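Yeast glycogen phosphorylase (Saccharomyces cerevisiae, PDB 1YGP) belongs to the carbohydrate phosphorylase family of the GT-B clan and holds pyridoxal-5'-phosphate in a pocket of the chain. Local coordinates at residues 430-435 and 457-462; 247-252 and 424-429; 400-405 and 473-478; 231-236 and 420-425. One frame throughout, in Å; residues are numbered along the deposited sequence.

In the fold
From the N terminus, the chain lays down 231-236 and then 247-252, whose strand 250-252 pairs antiparallel with strand 235-237. It then adds 400-405, a strand of the large mixed sheet. Segment 420-425 closes interaction 4, and 424-429, sharing Leu424 and Pro425 with it, closes interaction 2. Interaction 1 runs from 430-435 to 457-462, nested inside the loop that interaction 3 completes at 473-478 and that crosses interactions 2 and 4. Interactions 4 and 2 join helices 417-423 and 425-445 to the end of strand 221-232 and to the pair 235-237/250-252; interaction 1 joins helix 425-445 to the small antiparallel sheet, and interaction 3 joins helix 470-477 to the large sheet. Ile431 and Ile434 pack on Leu473.

Interaction 1 (430-435 and 457-462)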
loop_
_atom_site.group_PDB
_atom_site.type_symbol
_atom_site.label_atom_id
_atom_site.label_comp_id
_atom_site.label_asym_id
_atom_site.label_seq_id
_atom_site.Cartn_x
_atom_site.Cartn_y
_atom_site.Cartn_z
ATOM N N ILE A 430 -21.168 -10.260 30.721
ATOM C CA ILE A 430 -22.059 -11.201 30.066
ATOM C C ILE A 430 -21.512 -12.629 30.206
ATOM O O ILE A 430 -22.314 -13.548 30.421
ATOM C CB ILE A 430 -22.236 -10.735 28.582
ATOM C CG1 ILE A 430 -22.761 -9.303 28.546
ATOM C CG2 ILE A 430 -23.282 -11.572 27.880
ATOM C CD1 ILE A 430 -22.939 -8.657 27.173
ATOM N N ILE A 431 -20.194 -12.887 30.204
ATOM C CA ILE A 431 -19.721 -14.255 30.375
ATOM C C ILE A 431 -20.050 -14.746 31.778
ATOM O O ILE A 431 -20.455 -15.907 31.939
ATOM C CB ILE A 431 -18.207 -14.345 30.104
ATOM C CG1 ILE A 431 -17.990 -13.966 28.645
ATOM C CG2 ILE A 431 -17.668 -15.767 30.320
ATOM C CD1 ILE A 431 -16.537 -13.925 28.136
ATOM N N TYR A 432 -19.959 -13.900 32.808
ATOM C CA TYR A 432 -20.365 -14.322 34.138
ATOM C C TYR A 432 -21.853 -14.632 34.147
ATOM O O TYR A 432 -22.237 -15.691 34.650
ATOM C CB TYR A 432 -20.043 -13.235 35.150
ATOM C CG TYR A 432 -18.581 -13.227 35.590
ATOM C CD1 TYR A 432 -17.809 -14.377 35.442
ATOM C CD2 TYR A 432 -18.021 -12.097 36.197
ATOM C CE1 TYR A 432 -16.506 -14.420 35.899
ATOM C CE2 TYR A 432 -16.707 -12.134 36.652
ATOM C CZ TYR A 432 -15.960 -13.306 36.496
ATOM O OH TYR A 432 -14.648 -13.383 36.924
ATOM N N ASP A 433 -22.700 -13.809 33.526
ATOM C CA ASP A 433 -24.129 -14.086 33.477
ATOM C C ASP A 433 -24.497 -15.375 32.769
ATOM O O ASP A 433 -25.233 -16.200 33.322
ATOM C CB ASP A 433 -24.870 -12.966 32.786
ATOM C CG ASP A 433 -25.165 -11.732 33.629
ATOM O OD1 ASP A 433 -24.566 -11.520 34.688
ATOM O OD2 ASP A 433 -26.018 -10.964 33.191
ATOM N N ILE A 434 -23.949 -15.561 31.568
ATOM C CA ILE A 434 -24.140 -16.748 30.747
ATOM C C ILE A 434 -23.826 -17.991 31.584
ATOM O O ILE A 434 -24.636 -18.918 31.693
ATOM C CB ILE A 434 -23.204 -16.570 29.497
ATOM C CG1 ILE A 434 -23.864 -15.589 28.508
ATOM C CG2 ILE A 434 -22.903 -17.922 28.835
ATOM C CD1 ILE A 434 -23.006 -15.140 27.297
ATOM N N ASN A 435 -22.670 -17.983 32.251
ATOM C CA ASN A 435 -22.220 -19.106 33.066
ATOM C C ASN A 435 -23.153 -19.364 34.232
ATOM O O ASN A 435 -23.384 -20.521 34.584
ATOM C CB ASN A 435 -20.824 -18.860 33.641
ATOM C CG ASN A 435 -20.261 -20.094 34.334
ATOM O OD1 ASN A 435 -20.045 -21.126 33.722
ATOM N ND2 ASN A 435 -19.920 -20.121 35.603
ATOM N N SER A 457 -18.015 -25.850 34.450
ATOM C CA SER A 457 -18.106 -24.400 34.431
ATOM C C SER A 457 -17.242 -23.752 33.373
ATOM O O SER A 457 -16.151 -24.215 33.058
ATOM C CB SER A 457 -17.697 -23.804 35.771
ATOM O OG SER A 457 -17.823 -22.382 35.884
ATOM N N ILE A 458 -17.751 -22.626 32.865
ATOM C CA ILE A 458 -17.032 -21.813 31.914
ATOM C C ILE A 458 -15.939 -21.105 32.693
ATOM O O ILE A 458 -14.847 -20.985 32.146
ATOM C CB ILE A 458 -17.981 -20.797 31.245
ATOM C CG1 ILE A 458 -19.007 -21.520 30.387
ATOM C CG2 ILE A 458 -17.187 -19.840 30.375
ATOM C CD1 ILE A 458 -20.110 -20.580 29.845
ATOM N N ILE A 459 -16.106 -20.613 33.922
ATOM C CA ILE A 459 -14.971 -19.979 34.587
ATOM C C ILE A 459 -14.268 -21.050 35.407
ATOM O O ILE A 459 -14.894 -21.701 36.257
ATOM C CB ILE A 459 -15.411 -18.810 35.515
ATOM C CG1 ILE A 459 -15.666 -17.563 34.716
ATOM C CG2 ILE A 459 -14.290 -18.415 36.460
ATOM C CD1 ILE A 459 -16.886 -17.554 33.789
ATOM N N GLU A 460 -12.980 -21.237 35.109
ATOM C CA GLU A 460 -12.097 -22.170 35.793
ATOM C C GLU A 460 -11.524 -21.436 36.978
ATOM O O GLU A 460 -10.802 -20.451 36.810
ATOM C CB GLU A 460 -10.943 -22.614 34.898
ATOM C CG GLU A 460 -9.941 -23.561 35.543
ATOM C CD GLU A 460 -8.893 -24.094 34.578
ATOM O OE1 GLU A 460 -9.194 -25.051 33.867
ATOM O OE2 GLU A 460 -7.778 -23.571 34.532
ATOM N N GLU A 461 -11.848 -21.933 38.169
ATOM C CA GLU A 461 -11.396 -21.339 39.415
ATOM C C GLU A 461 -9.996 -21.892 39.632
ATOM O O GLU A 461 -9.865 -23.013 40.125
ATOM C CB GLU A 461 -12.308 -21.770 40.548
ATOM C CG GLU A 461 -13.800 -21.694 40.280
ATOM C CD GLU A 461 -14.395 -20.307 40.055
ATOM O OE1 GLU A 461 -14.076 -19.377 40.796
ATOM O OE2 GLU A 461 -15.217 -20.173 39.151
ATOM N N ASN A 462 -8.938 -21.195 39.226
ATOM C CA ASN A 462 -7.591 -21.743 39.336
ATOM C C ASN A 462 -6.693 -20.824 40.142
ATOM O O ASN A 462 -7.039 -19.685 40.493
ATOM C CB ASN A 462 -6.945 -21.930 37.950
#
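Ile459 brings its CG1 to the ring edge of Tyr432, near the ring plane, 3.5 Å from CE1, while its CD1 also lies beside Tyr432 CD1. The two side chains cross at about a right angle. This is a helix packed on the border strand of a small antiparallel sheet: helix 425-445 meets strand 459-460, which pairs with strand 467-469. One turn's worth of helix supplies the apolar surface. Ile431 CG2 sits 4.0 Å from Ile459 CD1 and 4.1 Å from Ile458 CG2, and Ile434 CG2 reaches Ile458 CD1. Ile468 of the neighbouring strand touches both Ile431 and Ile458, and Trp389 and Trp393 of helix 389-399 lie against Ile434, so the isoleucines belong to a larger buried core.

The polar part falls on Asn435. Its side chain leaves the helix toward 457-459, CG anti to the backbone N (chi1 -172°), and its amide meets the chain just before the strand at both ends. Ile458 N donates to Asn435 OD1 over 2.9 Å, with an N-H...O angle of 157°, but from above the carbonyl plane rather than within it. At the other end Asn435 ND2 donates to Ser457 OG (3.1 Å). The two bonds fix the rotation of the buried amide, and the serine hydroxyl passes the chain of bonds onward, Ser457 OG donating to Ile459 O at 3.0 Å.

Interaction 2 (247-252 and 424-429); sequences SASQWI and LPRHLE
Leu424, the N-cap residue of helix 425-445, touches the indole of Trp251 through its CD2, 4.3 Å from CH2. Next in the chain, Pro425 crosses the indole at about a right angle and brings its CG to 3.8 Å from Trp251 NE1; the polar end of that indole is spoken for, since NE1 hydrogen-bonds to Tyr233 O.

Arg426 points across to the loop of 247-249. CG stands anti to the backbone N (chi1 180°), and the chain bends at chi2 (64°). Ser249 CB lies 3.4 Å from Arg426 NE, and Ser249 OG lies over one face of the guanidinium, 3.2 Å above its plane and toward the rim. Neither this oxygen nor Ser247 O has the angle for a hydrogen bond to the arginine; Ser249 OG instead donates to Ser247 O at 2.7 Å. The guanidinium finds its bonds elsewhere: NH1 makes a salt bridge with Glu429 OE1 (2.8 Å), one turn on, and NH2 forms a salt bridge with Asp383 OD1 and a hydrogen bond with Thr245 O. The two carboxylates probably balance the charge of this buried arginine.

His427 turns its edge to the face of Trp251 in an offset edge-to-face pair, the planes at 87° and NE2 3.6 Å from CZ3. Glu429 comes to the first segment only distantly, OE1 4.3 Å from Ser249 OG.

The first turn of helix 425-445 thus packs against the two-stranded pair 235-237 and 250-252, with helix 372-384 alongside His427 and Tyr333 of helix 322-350 against Trp251, Leu424 and His427.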
loop_
_atom_site.group_PDB
_atom_site.type_symbol
_atom_site.label_atom_id
_atom_site.label_comp_id
_atom_site.label_asym_id
_atom_site.label_seq_id
_atom_site.Cartn_x
_atom_site.Cartn_y
_atom_site.Cartn_z
ATOM N N SER A 247 -29.090 -6.016 32.483
ATOM C CA SER A 247 -29.764 -4.888 31.894
ATOM C C SER A 247 -28.947 -4.194 30.841
ATOM O O SER A 247 -27.719 -4.248 30.848
ATOM C CB SER A 247 -30.103 -3.910 32.984
ATOM O OG SER A 247 -31.017 -2.964 32.463
ATOM N N ALA A 248 -29.631 -3.467 29.959
ATOM C CA ALA A 248 -28.946 -2.695 28.939
ATOM C C ALA A 248 -28.004 -1.741 29.659
ATOM O O ALA A 248 -28.411 -0.949 30.506
ATOM C CB ALA A 248 -29.936 -1.900 28.135
ATOM N N SER A 249 -26.729 -1.958 29.400
ATOM C CA SER A 249 -25.664 -1.216 30.037
ATOM C C SER A 249 -24.905 -0.406 29.002
ATOM O O SER A 249 -25.020 -0.689 27.811
ATOM C CB SER A 249 -24.746 -2.203 30.707
ATOM O OG SER A 249 -25.419 -3.004 31.664
ATOM N N GLN A 250 -24.130 0.594 29.405
ATOM C CA GLN A 250 -23.382 1.395 28.465
ATOM C C GLN A 250 -21.897 1.154 28.653
ATOM O O GLN A 250 -21.340 1.282 29.753
ATOM C CB GLN A 250 -23.659 2.881 28.676
ATOM N N TRP A 251 -21.266 0.729 27.560
ATOM C CA TRP A 251 -19.828 0.557 27.547
ATOM C C TRP A 251 -19.264 1.872 27.020
ATOM O O TRP A 251 -19.501 2.288 25.879
ATOM C CB TRP A 251 -19.445 -0.601 26.629
ATOM C CG TRP A 251 -17.957 -0.936 26.532
ATOM C CD1 TRP A 251 -16.984 -0.449 27.381
ATOM C CD2 TRP A 251 -17.423 -1.751 25.572
ATOM N NE1 TRP A 251 -15.847 -0.946 26.954
ATOM C CE2 TRP A 251 -16.057 -1.721 25.885
ATOM C CE3 TRP A 251 -17.898 -2.495 24.493
ATOM C CZ2 TRP A 251 -15.149 -2.435 25.118
ATOM C CZ3 TRP A 251 -16.982 -3.209 23.727
ATOM C CH2 TRP A 251 -15.623 -3.177 24.037
ATOM N N ILE A 252 -18.583 2.582 27.904
ATOM C CA ILE A 252 -17.891 3.804 27.546
ATOM C C ILE A 252 -16.462 3.294 27.469
ATOM O O ILE A 252 -15.766 3.174 28.477
ATOM C CB ILE A 252 -18.102 4.823 28.661
ATOM C CG1 ILE A 252 -19.577 5.139 28.764
ATOM C CG2 ILE A 252 -17.295 6.081 28.380
ATOM C CD1 ILE A 252 -19.945 5.926 30.043
ATOM N N LEU A 424 -11.916 -6.069 27.852
ATOM C CA LEU A 424 -13.299 -6.210 27.458
ATOM C C LEU A 424 -14.226 -6.239 28.690
ATOM O O LEU A 424 -14.790 -7.303 28.999
ATOM C CB LEU A 424 -13.377 -7.503 26.578
ATOM C CG LEU A 424 -12.509 -7.582 25.286
ATOM C CD1 LEU A 424 -12.785 -8.833 24.497
ATOM C CD2 LEU A 424 -12.842 -6.430 24.375
ATOM N N PRO A 425 -14.485 -5.120 29.405
ATOM C CA PRO A 425 -15.262 -5.109 30.640
ATOM C C PRO A 425 -16.702 -5.614 30.563
ATOM O O PRO A 425 -17.126 -6.455 31.356
ATOM C CB PRO A 425 -15.155 -3.677 31.123
ATOM C CG PRO A 425 -14.627 -2.847 29.989
ATOM C CD PRO A 425 -13.757 -3.857 29.274
ATOM N N ARG A 426 -17.491 -5.193 29.577
ATOM C CA ARG A 426 -18.875 -5.652 29.443
ATOM C C ARG A 426 -18.964 -7.109 29.014
ATOM O O ARG A 426 -19.843 -7.847 29.452
ATOM C CB ARG A 426 -19.599 -4.766 28.422
ATOM C CG ARG A 426 -21.054 -5.100 28.153
ATOM C CD ARG A 426 -21.852 -4.879 29.426
ATOM N NE ARG A 426 -23.292 -4.888 29.215
ATOM C CZ ARG A 426 -24.075 -5.688 29.922
ATOM N NH1 ARG A 426 -23.575 -6.508 30.844
ATOM N NH2 ARG A 426 -25.384 -5.656 29.719
ATOM N N HIS A 427 -18.036 -7.575 28.176
ATOM C CA HIS A 427 -18.083 -8.948 27.683
ATOM C C HIS A 427 -17.709 -9.863 28.834
ATOM O O HIS A 427 -18.193 -10.987 28.832
ATOM C CB HIS A 427 -17.115 -9.190 26.533
ATOM C CG HIS A 427 -17.436 -8.374 25.288
ATOM N ND1 HIS A 427 -18.206 -8.739 24.280
ATOM C CD2 HIS A 427 -16.959 -7.103 25.003
ATOM C CE1 HIS A 427 -18.214 -7.767 23.404
ATOM N NE2 HIS A 427 -17.470 -6.787 23.840
ATOM N N LEU A 428 -16.915 -9.439 29.827
ATOM C CA LEU A 428 -16.743 -10.243 31.035
ATOM C C LEU A 428 -18.056 -10.355 31.818
ATOM O O LEU A 428 -18.407 -11.415 32.340
ATOM C CB LEU A 428 -15.738 -9.643 31.998
ATOM C CG LEU A 428 -14.758 -10.599 32.647
ATOM C CD1 LEU A 428 -14.226 -9.877 33.841
ATOM C CD2 LEU A 428 -15.371 -11.889 33.139
ATOM N N GLU A 429 -18.808 -9.266 31.945
ATOM C CA GLU A 429 -20.069 -9.259 32.658
ATOM C C GLU A 429 -21.001 -10.294 32.040
ATOM O O GLU A 429 -21.529 -11.176 32.726
ATOM C CB GLU A 429 -20.701 -7.889 32.562
ATOM C CG GLU A 429 -20.035 -6.752 33.306
ATOM C CD GLU A 429 -20.837 -5.443 33.341
ATOM O OE1 GLU A 429 -21.916 -5.341 32.743
ATOM O OE2 GLU A 429 -20.374 -4.497 33.990
#

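Interaction 3 (400-405 and 473-478); sequences FAYTNH and LAIVGS
Tyr402 and Ala474 make the close-packed half of this contact. Ala474 CB stands over the centre of the phenol ring, 4.0 Å from its centroid and 8° off the normal, a CH-pi contact. Ile475 CD1 joins it obliquely, 3.7 Å from Tyr402 CE2. The side chain of Tyr402 leaves the strand toward the helix, with CG anti to the backbone N (chi1 163°), and the opposite face of its ring is covered near the rim by Asn404 CA. Asn404 ND2 donates to Tyr402 OH at 2.8 Å, which helps to hold the ring.

Strands 400-404 and 478-483 are parallel neighbours in the large mixed sheet of the GT-B fold, and helix 470-477 covers the sheet just before entering the second strand. The N-to-C directions of helix 473-477 and strand 400-404 differ by 140°.

At the Phe400 end the side chains interlock less: the ring leads away, toward Ile374 and Leu377 of helix 372-384, and backbone atoms and Ser478 do most of the touching, all of it buried. Phe400 CB and CD2 come near Gly477 O, CB at 3.8 Å. Ser478 CB touches Phe400 O and Ala401 CA. Its hydroxyl, 3.6 Å from Tyr402 CB, bonds back to its own helix, OG donating to Ala474 O at 2.7 Å.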
loop_
_atom_site.group_PDB
_atom_site.type_symbol
_atom_site.label_atom_id
_atom_site.label_comp_id
_atom_site.label_asym_id
_atom_site.label_seq_id
_atom_site.Cartn_x
_atom_site.Cartn_y
_atom_site.Cartn_z
ATOM N N PHE A 400 -25.423 -20.048 16.391
ATOM C CA PHE A 400 -24.078 -20.599 16.264
ATOM C C PHE A 400 -23.912 -22.108 16.225
ATOM O O PHE A 400 -24.760 -22.891 16.693
ATOM C CB PHE A 400 -23.221 -20.069 17.398
ATOM C CG PHE A 400 -23.099 -18.556 17.328
ATOM C CD1 PHE A 400 -22.200 -17.979 16.431
ATOM C CD2 PHE A 400 -23.915 -17.746 18.129
ATOM C CE1 PHE A 400 -22.130 -16.595 16.337
ATOM C CE2 PHE A 400 -23.833 -16.363 18.022
ATOM C CZ PHE A 400 -22.946 -15.787 17.130
ATOM N N ALA A 401 -22.806 -22.528 15.619
ATOM C CA ALA A 401 -22.363 -23.905 15.656
ATOM C C ALA A 401 -20.837 -23.851 15.692
ATOM O O ALA A 401 -20.211 -22.984 15.068
ATOM C CB ALA A 401 -22.796 -24.656 14.417
ATOM N N TYR A 402 -20.203 -24.800 16.369
ATOM C CA TYR A 402 -18.769 -24.825 16.602
ATOM C C TYR A 402 -18.084 -26.056 16.004
ATOM O O TYR A 402 -18.500 -27.180 16.308
ATOM C CB TYR A 402 -18.662 -24.739 18.112
ATOM C CG TYR A 402 -17.360 -25.130 18.778
ATOM C CD1 TYR A 402 -16.177 -24.488 18.431
ATOM C CD2 TYR A 402 -17.361 -26.094 19.788
ATOM C CE1 TYR A 402 -14.995 -24.791 19.092
ATOM C CE2 TYR A 402 -16.166 -26.402 20.455
ATOM C CZ TYR A 402 -14.994 -25.743 20.098
ATOM O OH TYR A 402 -13.804 -26.018 20.739
ATOM N N THR A 403 -17.075 -25.946 15.140
ATOM C CA THR A 403 -16.351 -27.129 14.723
ATOM C C THR A 403 -15.149 -27.182 15.649
ATOM O O THR A 403 -14.491 -26.153 15.861
ATOM C CB THR A 403 -15.864 -27.028 13.292
ATOM O OG1 THR A 403 -17.030 -26.948 12.479
ATOM C CG2 THR A 403 -14.915 -28.180 12.924
ATOM N N ASN A 404 -14.848 -28.356 16.202
ATOM C CA ASN A 404 -13.752 -28.539 17.128
ATOM C C ASN A 404 -12.678 -29.373 16.446
ATOM O O ASN A 404 -12.922 -30.409 15.808
ATOM C CB ASN A 404 -14.274 -29.226 18.370
ATOM C CG ASN A 404 -13.194 -29.501 19.399
ATOM O OD1 ASN A 404 -12.330 -30.367 19.245
ATOM N ND2 ASN A 404 -13.146 -28.740 20.461
ATOM N N HIS A 405 -11.437 -28.909 16.555
ATOM C CA HIS A 405 -10.330 -29.559 15.875
ATOM C C HIS A 405 -9.325 -30.108 16.881
ATOM O O HIS A 405 -8.332 -30.702 16.464
ATOM C CB HIS A 405 -9.599 -28.566 14.956
ATOM C CG HIS A 405 -10.373 -27.903 13.811
ATOM N ND1 HIS A 405 -10.459 -28.248 12.525
ATOM C CD2 HIS A 405 -11.131 -26.760 13.968
ATOM C CE1 HIS A 405 -11.227 -27.371 11.917
ATOM N NE2 HIS A 405 -11.623 -26.486 12.798
ATOM N N LEU A 473 -17.539 -22.059 26.664
ATOM C CA LEU A 473 -18.434 -20.979 26.279
ATOM C C LEU A 473 -18.997 -21.225 24.877
ATOM O O LEU A 473 -20.176 -20.929 24.593
ATOM C CB LEU A 473 -17.673 -19.657 26.307
ATOM C CG LEU A 473 -18.290 -18.322 25.835
ATOM C CD1 LEU A 473 -19.635 -17.997 26.483
ATOM C CD2 LEU A 473 -17.279 -17.248 26.197
ATOM N N ALA A 474 -18.158 -21.787 23.992
ATOM C CA ALA A 474 -18.586 -22.089 22.646
ATOM C C ALA A 474 -19.594 -23.229 22.672
ATOM O O ALA A 474 -20.582 -23.107 21.947
ATOM C CB ALA A 474 -17.408 -22.492 21.794
ATOM N N ILE A 475 -19.462 -24.304 23.489
ATOM C CA ILE A 475 -20.473 -25.374 23.550
ATOM C C ILE A 475 -21.789 -24.783 24.045
ATOM O O ILE A 475 -22.832 -24.963 23.418
ATOM C CB ILE A 475 -20.187 -26.519 24.540
ATOM C CG1 ILE A 475 -18.774 -27.051 24.567
ATOM C CG2 ILE A 475 -21.106 -27.625 24.096
ATOM C CD1 ILE A 475 -18.193 -27.654 23.297
ATOM N N VAL A 476 -21.744 -24.057 25.162
ATOM C CA VAL A 476 -22.924 -23.423 25.732
ATOM C C VAL A 476 -23.580 -22.408 24.792
ATOM O O VAL A 476 -24.802 -22.265 24.868
ATOM C CB VAL A 476 -22.521 -22.759 27.074
ATOM C CG1 VAL A 476 -23.635 -21.955 27.677
ATOM C CG2 VAL A 476 -22.214 -23.849 28.073
ATOM N N GLY A 477 -22.865 -21.707 23.905
ATOM C CA GLY A 477 -23.506 -20.756 23.002
ATOM C C GLY A 477 -23.937 -21.306 21.639
ATOM O O GLY A 477 -24.615 -20.607 20.884
ATOM N N SER A 478 -23.567 -22.528 21.264
ATOM C CA SER A 478 -23.869 -23.060 19.944
ATOM C C SER A 478 -25.038 -24.032 19.951
ATOM O O SER A 478 -25.336 -24.648 20.974
ATOM C CB SER A 478 -22.675 -23.801 19.416
ATOM O OG SER A 478 -21.526 -22.983 19.394
#

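Interaction 4 (231-236 and 420-425)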
loop_
_atom_site.group_PDB
_atom_site.type_symbol
_atom_site.label_atom_id
_atom_site.label_comp_id
_atom_site.label_asym_id
_atom_site.label_seq_id
_atom_site.Cartn_x
_atom_site.Cartn_y
_atom_site.Cartn_z
ATOM N N THR A 231 -13.968 -1.061 19.706
ATOM C CA THR A 231 -13.578 -0.388 20.941
ATOM C C THR A 231 -12.848 -1.295 21.905
ATOM O O THR A 231 -13.172 -2.484 22.014
ATOM C CB THR A 231 -14.893 0.177 21.538
ATOM O OG1 THR A 231 -15.083 1.347 20.770
ATOM C CG2 THR A 231 -14.927 0.487 23.013
ATOM N N PHE A 232 -11.874 -0.754 22.610
ATOM C CA PHE A 232 -11.174 -1.568 23.579
ATOM C C PHE A 232 -11.090 -0.782 24.866
ATOM O O PHE A 232 -11.166 0.457 24.866
ATOM C CB PHE A 232 -9.779 -1.893 23.101
ATOM C CG PHE A 232 -9.780 -2.695 21.812
ATOM C CD1 PHE A 232 -10.156 -4.037 21.829
ATOM C CD2 PHE A 232 -9.406 -2.074 20.614
ATOM C CE1 PHE A 232 -10.151 -4.749 20.634
ATOM C CE2 PHE A 232 -9.409 -2.803 19.428
ATOM C CZ PHE A 232 -9.780 -4.142 19.434
ATOM N N TYR A 233 -10.951 -1.536 25.960
ATOM C CA TYR A 233 -10.796 -1.038 27.318
ATOM C C TYR A 233 -12.076 -0.335 27.710
ATOM O O TYR A 233 -13.153 -0.636 27.183
ATOM C CB TYR A 233 -9.587 -0.078 27.394
ATOM C CG TYR A 233 -8.316 -0.765 26.927
ATOM C CD1 TYR A 233 -7.717 -1.731 27.726
ATOM C CD2 TYR A 233 -7.771 -0.452 25.680
ATOM C CE1 TYR A 233 -6.574 -2.390 27.288
ATOM C CE2 TYR A 233 -6.629 -1.109 25.232
ATOM C CZ TYR A 233 -6.043 -2.071 26.050
ATOM O OH TYR A 233 -4.890 -2.698 25.658
ATOM N N GLY A 234 -11.994 0.593 28.648
ATOM C CA GLY A 234 -13.143 1.392 29.012
ATOM C C GLY A 234 -13.828 0.874 30.249
ATOM O O GLY A 234 -13.262 0.105 31.023
ATOM N N TYR A 235 -15.044 1.325 30.447
ATOM C CA TYR A 235 -15.803 0.919 31.586
ATOM C C TYR A 235 -17.249 0.787 31.208
ATOM O O TYR A 235 -17.700 1.338 30.195
ATOM C CB TYR A 235 -15.665 1.928 32.717
ATOM C CG TYR A 235 -15.933 3.396 32.448
ATOM C CD1 TYR A 235 -15.011 4.147 31.729
ATOM C CD2 TYR A 235 -17.062 3.992 33.007
ATOM C CE1 TYR A 235 -15.203 5.510 31.575
ATOM C CE2 TYR A 235 -17.265 5.359 32.860
ATOM C CZ TYR A 235 -16.327 6.115 32.146
ATOM O OH TYR A 235 -16.495 7.489 32.028
ATOM N N VAL A 236 -17.941 -0.006 32.015
ATOM C CA VAL A 236 -19.364 -0.157 31.827
ATOM C C VAL A 236 -19.864 0.727 32.944
ATOM O O VAL A 236 -19.257 0.836 34.022
ATOM C CB VAL A 236 -19.898 -1.573 32.067
ATOM C CG1 VAL A 236 -21.303 -1.643 31.507
ATOM C CG2 VAL A 236 -19.051 -2.608 31.376
ATOM N N PHE A 420 -8.730 -10.310 30.357
ATOM C CA PHE A 420 -9.953 -10.274 29.588
ATOM C C PHE A 420 -10.820 -9.130 30.063
ATOM O O PHE A 420 -11.292 -8.353 29.232
ATOM C CB PHE A 420 -10.718 -11.587 29.732
ATOM C CG PHE A 420 -11.835 -11.704 28.717
ATOM C CD1 PHE A 420 -13.074 -11.091 28.933
ATOM C CD2 PHE A 420 -11.613 -12.438 27.555
ATOM C CE1 PHE A 420 -14.091 -11.212 27.984
ATOM C CE2 PHE A 420 -12.638 -12.557 26.609
ATOM C CZ PHE A 420 -13.871 -11.946 26.821
ATOM N N GLY A 421 -10.943 -8.998 31.383
ATOM C CA GLY A 421 -11.802 -8.007 31.988
ATOM C C GLY A 421 -11.389 -6.598 31.620
ATOM O O GLY A 421 -12.211 -5.760 31.241
ATOM N N HIS A 422 -10.081 -6.366 31.676
ATOM C CA HIS A 422 -9.497 -5.064 31.433
ATOM C C HIS A 422 -9.685 -4.577 30.021
ATOM O O HIS A 422 -9.768 -3.381 29.754
ATOM C CB HIS A 422 -8.005 -5.135 31.763
ATOM C CG HIS A 422 -7.182 -3.923 31.358
ATOM N ND1 HIS A 422 -7.308 -2.656 31.746
ATOM C CD2 HIS A 422 -6.159 -3.990 30.443
ATOM C CE1 HIS A 422 -6.410 -1.949 31.104
ATOM N NE2 HIS A 422 -5.730 -2.763 30.325
ATOM N N LEU A 423 -9.581 -5.531 29.120
ATOM C CA LEU A 423 -9.647 -5.242 27.707
ATOM C C LEU A 423 -11.087 -5.223 27.249
ATOM O O LEU A 423 -11.455 -4.445 26.363
ATOM C CB LEU A 423 -8.828 -6.314 27.006
ATOM C CG LEU A 423 -8.249 -6.197 25.606
ATOM C CD1 LEU A 423 -9.068 -7.086 24.711
ATOM C CD2 LEU A 423 -8.142 -4.735 25.167
ATOM N N LEU A 424 -11.916 -6.069 27.852
ATOM C CA LEU A 424 -13.299 -6.210 27.458
ATOM C C LEU A 424 -14.226 -6.239 28.690
ATOM O O LEU A 424 -14.790 -7.303 28.999
ATOM C CB LEU A 424 -13.377 -7.503 26.578
ATOM C CG LEU A 424 -12.509 -7.582 25.286
ATOM C CD1 LEU A 424 -12.785 -8.833 24.497
ATOM C CD2 LEU A 424 -12.842 -6.430 24.375
ATOM N N PRO A 425 -14.485 -5.120 29.405
ATOM C CA PRO A 425 -15.262 -5.109 30.640
ATOM C C PRO A 425 -16.702 -5.614 30.563
ATOM O O PRO A 425 -17.126 -6.455 31.356
ATOM C CB PRO A 425 -15.155 -3.677 31.123
ATOM C CG PRO A 425 -14.627 -2.847 29.989
ATOM C CD PRO A 425 -13.757 -3.857 29.274
#
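The turn between strands 221-232 and 235-237 meets the C-terminal end of helix 417-423, where Tyr233 and Gly234 lie over Leu423 and Pro425. Tyr233 N donates to Leu423 O, 3.0 Å long at an N-H...O angle of 153°. Tyr233 CA also makes a CA-H...O contact with His422 O (3.5 Å).

The Tyr233 ring folds back over the helix end, although the bond from CA to CB leads away overall. Leu423 CD2 lies over one face toward the rim, 3.7 Å from the centroid, in a CH-pi contact. His422 leaves the helix with CG anti to the backbone N (chi1 171°), and Tyr233 CD1 lies over a face of its imidazole; the two rings, inclined at 55°, bring His422 NE2 to 3.2 Å from Tyr233 CE1. The phenol OH hydrogen-bonds with Lys330 NZ of helix 322-350. Leu423 CD2 also reaches Phe232 CB (3.9 Å), the two side chains lying side by side and pointing the same way. Further along, Pro425 CG approaches Gly234 O at 3.4 Å, and Val236 CG2 touches Pro425 CB.

One backbone hydrogen bond between the two segments gives Leu423 O, at the helix end, a donor from outside the helix; the rest is mainly apolar and aromatic.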